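Local coordinates for putative nitrite reductase NADPH (Small subunit) oxidoreductase protein (Vibrio parahaemolyticus RIMD 2210633, PDB 3C0D) that probably serves as the small subunit of an NAD(P)H-dependent nitrite reductase in nitrate assimilation and has a Rieske-like fold, at residues K8-D13 against N103-L108; D45-G50 against V69-Y74; M16-A21 against Y34-G39; N64-V69 against H77-S82. All coordinates share one frame; numbering follows the deposited sequence.

Interaction 1 (K8-D13 against N103-L108); sequences KLCQLD and NQVCYL
Gln104 CG stands anti to the backbone N (chi1 -177°), and a bend at chi2 (56°) brings CD beside Lys8. The Gln104 and Lys8 side chains cross at about a right angle, with Gln104 NE2 3.4 Å from Lys8 CB. Leu9 CG is also anti to its backbone N. Its branch end reaches the other strand, where Leu9 CD1 lies 3.5 Å from Tyr107 CD2, oblique to the ring.

The strands 8-11 and 104-108 run antiparallel, and a classic beta bulge at Leu9 and Cys10 shifts their register. Both face Val105. Leu9 N donates to Val105 O at 2.8 Å, in the carbonyl plane. Cys10 N reaches Val105 O at 3.3 Å, tilted from that plane. Gln104 NE2 adds a bond to Val105 O of 3.1 Å and comes from above the plane. Val105 N returns a bond to Cys10 O at 2.8 Å. Further on, Leu12 N donates to Asn103 O at 2.7 Å.

Cys10 and Val105 share the sheet face opposite Gln11 and Gln104. Val105 CB approaches Cys10 SG there, and Val105 CG2 also packs near Leu12 CB. Val98 and Val100 of strand 95-100 also touch Val105. Ile25 touches both Leu9 and Tyr107.

Three donors thus hold Val105 O. The bulge keeps both of its N-H groups bonded to one carbonyl, and the Gln104 amide, from the neighbouring residue, adds a third donor.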
# COMPACT_ATOMS: atom_id res chain seq x y z
N LYS A 8 9.06 -3.18 -13.58
CA LYS A 8 9.90 -2.43 -12.65
C LYS A 8 9.12 -1.23 -12.13
O LYS A 8 8.56 -0.46 -12.92
CB LYS A 8 11.18 -1.96 -13.34
CG LYS A 8 12.15 -3.09 -13.71
CD LYS A 8 13.41 -2.58 -14.40
CE LYS A 8 14.35 -3.72 -14.72
NZ LYS A 8 15.53 -3.30 -15.52
N LEU A 9 9.07 -1.08 -10.81
CA LEU A 9 8.35 0.01 -10.15
C LEU A 9 9.33 1.00 -9.49
O LEU A 9 9.34 2.19 -9.80
CB LEU A 9 7.43 -0.59 -9.09
CG LEU A 9 6.21 0.20 -8.66
CD1 LEU A 9 5.42 0.65 -9.88
CD2 LEU A 9 5.35 -0.68 -7.77
N CYS A 10 10.14 0.49 -8.57
CA CYS A 10 11.16 1.29 -7.89
C CYS A 10 12.19 0.40 -7.20
O CYS A 10 12.06 -0.82 -7.16
CB CYS A 10 10.53 2.22 -6.86
SG CYS A 10 10.02 1.45 -5.31
N GLN A 11 13.23 1.04 -6.66
CA GLN A 11 14.31 0.35 -5.94
C GLN A 11 13.90 0.24 -4.48
O GLN A 11 13.36 1.19 -3.93
CB GLN A 11 15.59 1.17 -6.01
CG GLN A 11 16.28 1.16 -7.35
CD GLN A 11 16.71 -0.23 -7.74
OE1 GLN A 11 15.98 -0.96 -8.42
NE2 GLN A 11 17.90 -0.62 -7.30
N LEU A 12 14.17 -0.90 -3.85
CA LEU A 12 13.80 -1.05 -2.45
C LEU A 12 14.32 0.08 -1.56
O LEU A 12 13.61 0.52 -0.66
CB LEU A 12 14.29 -2.39 -1.89
CG LEU A 12 13.80 -2.56 -0.45
CD1 LEU A 12 12.50 -3.38 -0.44
CD2 LEU A 12 14.87 -3.21 0.39
N ASP A 13 15.54 0.56 -1.78
CA ASP A 13 16.03 1.63 -0.92
C ASP A 13 15.45 3.01 -1.24
O ASP A 13 15.97 4.04 -0.78
CB ASP A 13 17.57 1.67 -0.88
CG ASP A 13 18.21 1.56 -2.24
OD1 ASP A 13 17.75 0.72 -3.05
OD2 ASP A 13 19.19 2.30 -2.47
N ASN A 103 16.77 -5.92 -5.47
CA ASN A 103 16.34 -4.78 -4.67
C ASN A 103 15.39 -4.06 -5.61
O ASN A 103 15.14 -2.87 -5.50
CB ASN A 103 17.52 -3.89 -4.29
CG ASN A 103 18.17 -4.32 -2.99
OD1 ASN A 103 17.49 -4.55 -1.99
ND2 ASN A 103 19.49 -4.44 -2.99
N GLN A 104 14.86 -4.85 -6.54
CA GLN A 104 13.94 -4.36 -7.54
C GLN A 104 12.52 -4.63 -7.09
O GLN A 104 12.14 -5.78 -6.86
CB GLN A 104 14.20 -5.06 -8.87
CG GLN A 104 13.34 -4.57 -10.01
CD GLN A 104 13.48 -3.09 -10.21
OE1 GLN A 104 14.58 -2.57 -10.40
NE2 GLN A 104 12.35 -2.38 -10.18
N VAL A 105 11.75 -3.57 -6.95
CA VAL A 105 10.37 -3.73 -6.56
C VAL A 105 9.55 -3.66 -7.84
O VAL A 105 9.69 -2.74 -8.63
CB VAL A 105 9.93 -2.62 -5.60
CG1 VAL A 105 8.48 -2.80 -5.24
CG2 VAL A 105 10.80 -2.66 -4.36
N CYS A 106 8.71 -4.67 -8.05
CA CYS A 106 7.89 -4.71 -9.24
C CYS A 106 6.43 -4.91 -8.88
O CYS A 106 6.10 -5.28 -7.75
CB CYS A 106 8.31 -5.88 -10.14
SG CYS A 106 9.95 -5.79 -10.87
N TYR A 107 5.55 -4.66 -9.84
CA TYR A 107 4.14 -4.91 -9.62
C TYR A 107 3.78 -5.95 -10.67
O TYR A 107 4.35 -5.98 -11.75
CB TYR A 107 3.33 -3.62 -9.77
CG TYR A 107 3.19 -3.07 -11.16
CD1 TYR A 107 2.18 -3.52 -12.01
CD2 TYR A 107 4.00 -2.02 -11.59
CE1 TYR A 107 1.97 -2.92 -13.27
CE2 TYR A 107 3.80 -1.42 -12.85
CZ TYR A 107 2.78 -1.87 -13.68
OH TYR A 107 2.57 -1.24 -14.89
N LEU A 108 2.86 -6.85 -10.34
CA LEU A 108 2.48 -7.90 -11.27
C LEU A 108 1.28 -7.48 -12.13
O LEU A 108 0.23 -7.11 -11.60
CB LEU A 108 2.17 -9.18 -10.48
CG LEU A 108 3.30 -9.59 -9.52
CD1 LEU A 108 2.87 -10.74 -8.63
CD2 LEU A 108 4.54 -9.95 -10.32

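Interaction 2 (D45-G50 against V69-Y74); sequences DWDPIG and VASPLY
Asp47 and Ser71 join two loops that appear to match the cluster-binding loops of Rieske proteins. The classic motifs there are Cys-x-His and Cys-x-x-His. Here the apparent counterparts are Asp47-Pro48-Ile49 and Ser71-Pro72-Leu73-Tyr74. Neither loop has the cysteine and histidine of the classic motif, so a cluster held in the usual way is unlikely here.

Asp47 CG lies anti to the backbone N (chi1 175°). Its two oxygens have different tasks. OD2 accepts from the hydroxyl of Ser71; the modelled separation of Asp47 OD2 and Ser71 OG, 2.4 Å, is very short, and its exact value is doubtful. OD1 accepts from the backbone two residues on, with Ile49 N to Asp47 OD1 at 2.6 Å, which makes an Asx turn. This N-H comes from above the plane of the carboxylate. Ser71 OG has a second, weak partner on its own side: Leu73 N donates to it at 3.3 Å.

Next in sequence, Pro48 packs on Phe78 and Leu93. Ile49 turns its side chain to Gln76 and His91.

Gly50 has a positive phi (142°), and it presents bare backbone to the second loop. Gly50 CA meets the edge of the Tyr74 ring, in the ring plane and 3.6 Å from Tyr74 CE2. The Leu73 side chain comes in beside it, and Leu73 CD1 ends 3.6 Å from Gly50 O.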
# COMPACT_ATOMS: atom_id res chain seq x y z
N ASP A 45 -3.68 5.22 -2.79
CA ASP A 45 -3.27 6.34 -1.98
C ASP A 45 -4.44 7.20 -1.63
O ASP A 45 -4.42 7.86 -0.60
CB ASP A 45 -2.21 7.17 -2.68
CG ASP A 45 -1.58 8.20 -1.76
OD1 ASP A 45 -1.20 7.84 -0.62
OD2 ASP A 45 -1.45 9.37 -2.17
N TRP A 46 -5.45 7.20 -2.47
CA TRP A 46 -6.65 8.00 -2.20
C TRP A 46 -7.47 7.39 -1.05
O TRP A 46 -7.82 6.21 -1.08
CB TRP A 46 -7.47 8.11 -3.49
CG TRP A 46 -8.80 8.81 -3.38
CD1 TRP A 46 -10.01 8.24 -3.15
CD2 TRP A 46 -9.04 10.22 -3.53
NE1 TRP A 46 -11.00 9.20 -3.16
CE2 TRP A 46 -10.43 10.42 -3.40
CE3 TRP A 46 -8.22 11.33 -3.78
CZ2 TRP A 46 -11.02 11.69 -3.49
CZ3 TRP A 46 -8.80 12.59 -3.88
CH2 TRP A 46 -10.19 12.76 -3.74
N ASP A 47 -7.75 8.20 -0.03
CA ASP A 47 -8.53 7.80 1.14
C ASP A 47 -10.02 7.92 0.80
O ASP A 47 -10.55 9.02 0.65
CB ASP A 47 -8.22 8.74 2.31
CG ASP A 47 -9.09 8.47 3.52
OD1 ASP A 47 -10.07 7.70 3.40
OD2 ASP A 47 -8.81 9.04 4.59
N PRO A 48 -10.72 6.78 0.69
CA PRO A 48 -12.15 6.76 0.36
C PRO A 48 -13.04 7.49 1.36
O PRO A 48 -14.16 7.87 1.05
CB PRO A 48 -12.47 5.27 0.30
CG PRO A 48 -11.54 4.72 1.36
CD PRO A 48 -10.25 5.45 1.11
N ILE A 49 -12.54 7.65 2.57
CA ILE A 49 -13.27 8.33 3.63
C ILE A 49 -12.32 9.45 4.03
O ILE A 49 -11.43 9.25 4.87
CB ILE A 49 -13.46 7.44 4.88
CG1 ILE A 49 -13.90 6.03 4.47
CG2 ILE A 49 -14.49 8.06 5.80
CD1 ILE A 49 -13.91 5.08 5.64
N GLY A 50 -12.50 10.63 3.46
CA GLY A 50 -11.60 11.72 3.81
C GLY A 50 -11.37 12.48 2.53
O GLY A 50 -11.13 13.68 2.53
N VAL A 69 -2.68 0.52 8.03
CA VAL A 69 -2.31 1.93 8.00
C VAL A 69 -3.52 2.80 8.36
O VAL A 69 -4.61 2.66 7.79
CB VAL A 69 -1.77 2.33 6.61
CG1 VAL A 69 -2.74 1.93 5.54
CG2 VAL A 69 -1.53 3.83 6.58
N ALA A 70 -3.31 3.71 9.31
CA ALA A 70 -4.35 4.62 9.75
C ALA A 70 -4.40 5.88 8.86
O ALA A 70 -3.39 6.58 8.69
CB ALA A 70 -4.09 5.03 11.21
N SER A 71 -5.57 6.17 8.29
CA SER A 71 -5.67 7.36 7.46
C SER A 71 -5.28 8.54 8.34
O SER A 71 -5.66 8.60 9.51
CB SER A 71 -7.09 7.55 6.94
OG SER A 71 -7.19 8.80 6.28
N PRO A 72 -4.48 9.47 7.80
CA PRO A 72 -4.05 10.64 8.57
C PRO A 72 -5.16 11.69 8.73
O PRO A 72 -4.93 12.75 9.32
CB PRO A 72 -2.87 11.16 7.77
CG PRO A 72 -3.24 10.80 6.38
CD PRO A 72 -3.79 9.41 6.50
N LEU A 73 -6.35 11.39 8.22
CA LEU A 73 -7.47 12.33 8.34
C LEU A 73 -8.47 11.92 9.43
O LEU A 73 -8.38 12.37 10.57
CB LEU A 73 -8.19 12.47 6.98
CG LEU A 73 -7.36 13.03 5.81
CD1 LEU A 73 -8.23 13.13 4.57
CD2 LEU A 73 -6.80 14.40 6.16
N TYR A 74 -9.42 11.06 9.08
CA TYR A 74 -10.42 10.60 10.05
C TYR A 74 -10.00 9.30 10.78
O TYR A 74 -10.83 8.54 11.29
CB TYR A 74 -11.77 10.44 9.34
CG TYR A 74 -12.28 11.75 8.80
CD1 TYR A 74 -12.70 12.76 9.67
CD2 TYR A 74 -12.30 12.01 7.43
CE1 TYR A 74 -13.14 14.01 9.18
CE2 TYR A 74 -12.73 13.24 6.92
CZ TYR A 74 -13.15 14.24 7.81
OH TYR A 74 -13.56 15.48 7.33

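Interaction 3 (M16-A21 against Y34-G39); sequences MPFIGA and YIPDSG
Phe18 N donates to Tyr34 O at 2.9 Å, and the bond is nearly straight (172° at the hydrogen). The donor sits in a type II beta turn from Met16, a selenomethionine, to Ile19. Ile19 N closes the turn on Met16 O at 3.2 Å. Phe18 is the third residue of the turn and has a positive phi. The turn lies against the end of the hairpin of strands 28-35 and 39-47, where Ser38 and Gly39 face Ile35 in a classic beta bulge.

From Phe18 CB, which points away from 34-39, the side chain doubles back. CG lies beside the backbone N and anti to the carbonyl carbon (chi1 -57°). One flank of the ring meets Ile35: Phe18 CD1 is 3.6 Å from Ile35 CD1, and Phe18 CE1 is 3.6 Å from Ile35 CG2. The two side chains cross at about a right angle. At the tip, CZ and CE2 both meet Pro36, with Phe18 CZ 3.7 Å from Pro36 CD. The same CD lies over one ring face in a CH-pi contact, 24° off the ring normal and offset toward the rim.

Leu80 and Tyr41 also touch Ile35. Pro17 lies side by side with Tyr34, pointing the same way, and Pro17 CG is 4.1 Å from Tyr34 CE2. The neighbouring ring carbon of Pro17 completes the patch, with Pro17 CB 4.1 Å from Pro36 CG.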
# COMPACT_ATOMS: atom_id res chain seq x y z
N MSE A 16 11.43 3.78 2.64
CA MSE A 16 11.83 3.80 4.03
C MSE A 16 10.93 2.80 4.75
O MSE A 16 9.75 2.66 4.41
CB MSE A 16 11.61 5.19 4.63
CG MSE A 16 12.71 6.19 4.33
SE MSE A 16 12.39 7.87 5.29
CE MSE A 16 13.47 7.53 6.88
N PRO A 17 11.47 2.08 5.74
CA PRO A 17 10.69 1.09 6.49
C PRO A 17 9.45 1.66 7.17
O PRO A 17 9.54 2.63 7.91
CB PRO A 17 11.70 0.54 7.47
CG PRO A 17 12.97 0.61 6.69
CD PRO A 17 12.88 2.00 6.14
N PHE A 18 8.31 1.05 6.89
CA PHE A 18 7.05 1.46 7.49
C PHE A 18 6.55 2.85 7.08
O PHE A 18 5.60 3.36 7.67
CB PHE A 18 7.16 1.42 9.02
CG PHE A 18 7.55 0.07 9.56
CD1 PHE A 18 6.68 -1.02 9.42
CD2 PHE A 18 8.76 -0.12 10.21
CE1 PHE A 18 7.01 -2.28 9.93
CE2 PHE A 18 9.10 -1.38 10.73
CZ PHE A 18 8.22 -2.46 10.59
N ILE A 19 7.17 3.44 6.07
CA ILE A 19 6.78 4.77 5.62
C ILE A 19 6.33 4.81 4.16
O ILE A 19 7.10 4.53 3.25
CB ILE A 19 7.93 5.75 5.87
CG1 ILE A 19 8.16 5.85 7.38
CG2 ILE A 19 7.61 7.12 5.28
CD1 ILE A 19 9.33 6.73 7.79
N GLY A 20 5.06 5.17 3.96
CA GLY A 20 4.48 5.22 2.63
C GLY A 20 5.15 6.09 1.58
O GLY A 20 5.47 7.25 1.85
N ALA A 21 5.36 5.52 0.40
CA ALA A 21 5.95 6.22 -0.74
C ALA A 21 4.92 6.15 -1.86
O ALA A 21 4.46 5.07 -2.21
CB ALA A 21 7.23 5.53 -1.19
N TYR A 34 6.87 -0.58 2.70
CA TYR A 34 7.86 -1.63 2.89
C TYR A 34 7.90 -2.11 4.34
O TYR A 34 8.25 -1.34 5.24
CB TYR A 34 9.24 -1.12 2.45
CG TYR A 34 10.40 -1.98 2.88
CD1 TYR A 34 10.38 -3.36 2.70
CD2 TYR A 34 11.55 -1.40 3.42
CE1 TYR A 34 11.48 -4.16 3.04
CE2 TYR A 34 12.67 -2.19 3.76
CZ TYR A 34 12.62 -3.57 3.57
OH TYR A 34 13.73 -4.35 3.84
N ILE A 35 7.54 -3.37 4.57
CA ILE A 35 7.57 -3.95 5.91
C ILE A 35 8.71 -4.96 5.94
O ILE A 35 8.59 -6.03 5.34
CB ILE A 35 6.26 -4.72 6.24
CG1 ILE A 35 5.04 -3.87 5.89
CG2 ILE A 35 6.22 -5.06 7.71
CD1 ILE A 35 4.96 -2.56 6.66
N PRO A 36 9.82 -4.64 6.63
CA PRO A 36 10.99 -5.54 6.72
C PRO A 36 10.68 -7.04 6.82
O PRO A 36 11.15 -7.83 6.00
CB PRO A 36 11.72 -5.02 7.95
CG PRO A 36 11.46 -3.55 7.89
CD PRO A 36 9.99 -3.48 7.53
N ASP A 37 9.88 -7.43 7.81
CA ASP A 37 9.56 -8.85 7.98
C ASP A 37 8.64 -9.44 6.89
O ASP A 37 8.72 -10.63 6.59
CB ASP A 37 8.91 -9.08 9.36
CG ASP A 37 9.27 -8.00 10.39
OD1 ASP A 37 8.84 -6.83 10.21
OD2 ASP A 37 9.97 -8.32 11.37
N SER A 38 7.81 -8.59 6.28
CA SER A 38 6.83 -9.01 5.28
C SER A 38 7.10 -8.78 3.79
O SER A 38 6.67 -9.56 2.96
CB SER A 38 5.47 -8.37 5.59
OG SER A 38 4.99 -8.76 6.85
N GLY A 39 7.78 -7.70 3.45
CA GLY A 39 8.04 -7.42 2.05
C GLY A 39 7.44 -6.06 1.73
O GLY A 39 7.53 -5.13 2.54

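Interaction 4 (N64-V69 against H77-S82); sequences NGEMCV and HFSLKS
Phe78 N donates to Val69 O at 2.9 Å, with 158° at the hydrogen. The donor stands above the carbonyl plane. Val69 N bonds back to Phe78 O, whose place is less sure. Together they form an antiparallel hydrogen-bonded pair in the hairpin of strands 67-70 and 77-79. Cys68 and Ser79 form the adjoining non-hydrogen-bonded pair, and their side chains diverge. Beyond it, Leu80 N reaches Met67 O, a selenomethionine carbonyl, at 3.3 Å, in its plane and on a lone pair.

Val69 CG1 lies between the backbone N and the carbonyl carbon (chi1 52°). It meets Leu80 across the strands, with Val69 CG1 3.6 Å from Leu80 CD2, and the two side chains cross at about a right angle. The same methyl is 4.2 Å from Phe78 CB. The Phe78 ring turns an edge to the Val69 carbonyl, with Phe78 CD2 3.9 Å from Val69 O.

At the polar end, Ser79 OG and Ser82 OG share a hydrogen bond of 3.1 Å. Glu66 OE1 comes within 3.8 Å of Ser79 OG.

The hairpin belongs to a three-stranded sheet consistent with the small subdomain that carries the cluster in classic Rieske proteins. Strand 59-62 pairs with the other edge of strand 67-70, through Cys68 and Gly61. Val69 and Leu80 pack on Phe33 of strand 28-35, and Leu80 also touches Tyr41 of strand 39-47.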
# COMPACT_ATOMS: atom_id res chain seq x y z
N ASN A 64 -4.10 -6.62 16.23
CA ASN A 64 -4.33 -8.05 16.40
C ASN A 64 -3.46 -8.80 15.39
O ASN A 64 -3.92 -9.71 14.70
CB ASN A 64 -5.82 -8.41 16.26
CG ASN A 64 -6.39 -8.16 14.87
OD1 ASN A 64 -6.61 -7.02 14.47
ND2 ASN A 64 -6.63 -9.24 14.13
N GLY A 65 -2.20 -8.39 15.32
CA GLY A 65 -1.25 -9.03 14.41
C GLY A 65 -1.09 -8.30 13.08
O GLY A 65 -0.42 -7.27 13.00
N GLU A 66 -1.69 -8.87 12.03
CA GLU A 66 -1.63 -8.29 10.69
C GLU A 66 -1.75 -6.76 10.75
O GLU A 66 -2.74 -6.23 11.26
CB GLU A 66 -2.75 -8.89 9.82
CG GLU A 66 -4.12 -8.91 10.48
CD GLU A 66 -4.92 -7.64 10.24
OE1 GLU A 66 -5.25 -7.36 9.06
OE2 GLU A 66 -5.22 -6.93 11.22
N MSE A 67 -0.74 -6.05 10.24
CA MSE A 67 -0.79 -4.61 10.33
C MSE A 67 -1.46 -3.82 9.23
O MSE A 67 -1.49 -4.22 8.08
CB MSE A 67 0.59 -4.03 10.60
CG MSE A 67 1.69 -4.43 9.70
SE MSE A 67 3.26 -3.87 10.67
CE MSE A 67 3.79 -5.60 11.38
N CYS A 68 -1.97 -2.67 9.66
CA CYS A 68 -2.70 -1.76 8.81
C CYS A 68 -2.16 -0.34 8.90
O CYS A 68 -1.30 -0.02 9.73
CB CYS A 68 -4.16 -1.78 9.24
SG CYS A 68 -4.62 -3.27 10.16
N VAL A 69 -2.68 0.52 8.03
CA VAL A 69 -2.31 1.93 8.00
C VAL A 69 -3.52 2.80 8.36
O VAL A 69 -4.61 2.66 7.79
CB VAL A 69 -1.77 2.33 6.61
CG1 VAL A 69 -2.74 1.93 5.54
CG2 VAL A 69 -1.53 3.83 6.58
N HIS A 77 -8.61 2.67 10.14
CA HIS A 77 -7.52 1.72 9.91
C HIS A 77 -7.78 0.84 8.70
O HIS A 77 -8.84 0.24 8.56
CB HIS A 77 -7.32 0.84 11.14
CG HIS A 77 -6.77 1.58 12.32
ND1 HIS A 77 -5.43 1.89 12.43
CD2 HIS A 77 -7.37 2.11 13.41
CE1 HIS A 77 -5.23 2.58 13.54
NE2 HIS A 77 -6.39 2.73 14.15
N PHE A 78 -6.78 0.75 7.82
CA PHE A 78 -6.91 -0.07 6.63
C PHE A 78 -5.83 -1.15 6.55
O PHE A 78 -4.65 -0.82 6.55
CB PHE A 78 -6.79 0.81 5.39
CG PHE A 78 -7.93 1.77 5.21
CD1 PHE A 78 -9.07 1.39 4.50
CD2 PHE A 78 -7.84 3.07 5.68
CE1 PHE A 78 -10.10 2.30 4.26
CE2 PHE A 78 -8.86 3.99 5.44
CZ PHE A 78 -9.99 3.61 4.72
N SER A 79 -6.24 -2.41 6.46
CA SER A 79 -5.30 -3.53 6.35
C SER A 79 -4.41 -3.47 5.11
O SER A 79 -4.92 -3.45 3.99
CB SER A 79 -6.06 -4.84 6.27
OG SER A 79 -5.24 -5.82 5.63
N LEU A 80 -3.09 -3.48 5.30
CA LEU A 80 -2.15 -3.43 4.16
C LEU A 80 -2.24 -4.65 3.24
O LEU A 80 -1.90 -4.57 2.05
CB LEU A 80 -0.70 -3.28 4.64
CG LEU A 80 -0.32 -1.98 5.36
CD1 LEU A 80 1.17 -1.99 5.65
CD2 LEU A 80 -0.68 -0.77 4.50
N LYS A 81 -2.68 -5.78 3.78
CA LYS A 81 -2.78 -6.98 2.97
C LYS A 81 -4.03 -7.04 2.11
O LYS A 81 -3.95 -7.17 0.88
CB LYS A 81 -2.71 -8.23 3.84
CG LYS A 81 -2.81 -9.50 3.00
CD LYS A 81 -1.77 -9.47 1.87
CE LYS A 81 -2.10 -10.45 0.74
NZ LYS A 81 -1.18 -10.29 -0.43
N SER A 82 -5.19 -6.95 2.75
CA SER A 82 -6.46 -7.03 2.03
C SER A 82 -7.00 -5.67 1.62
O SER A 82 -7.60 -5.54 0.56
CB SER A 82 -7.49 -7.77 2.88
OG SER A 82 -7.57 -7.24 4.19

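Overall arrangement
Interaction 4 is the buried contact, interaction 2 is partly buried, and interactions 1 and 3 lie at the surface. Interactions 1 and 4 both rest on antiparallel backbone pairing, but in different sheets and on opposite sides of the chain's centre. Interaction 2 relies instead on side-chain oxygens and a ring edge between loops. Interaction 3 is mainly apolar, with one backbone bond. Interactions 2 and 4 share Val69 and strand 67-70, and Phe78 packs on Pro48 and Ser71. Interaction 3 bridges interactions 1 and 4: Tyr34 touches Leu12 of interaction 1, and Ile35 touches Leu80 of interaction 4. Interaction 1 encloses the other three along the chain.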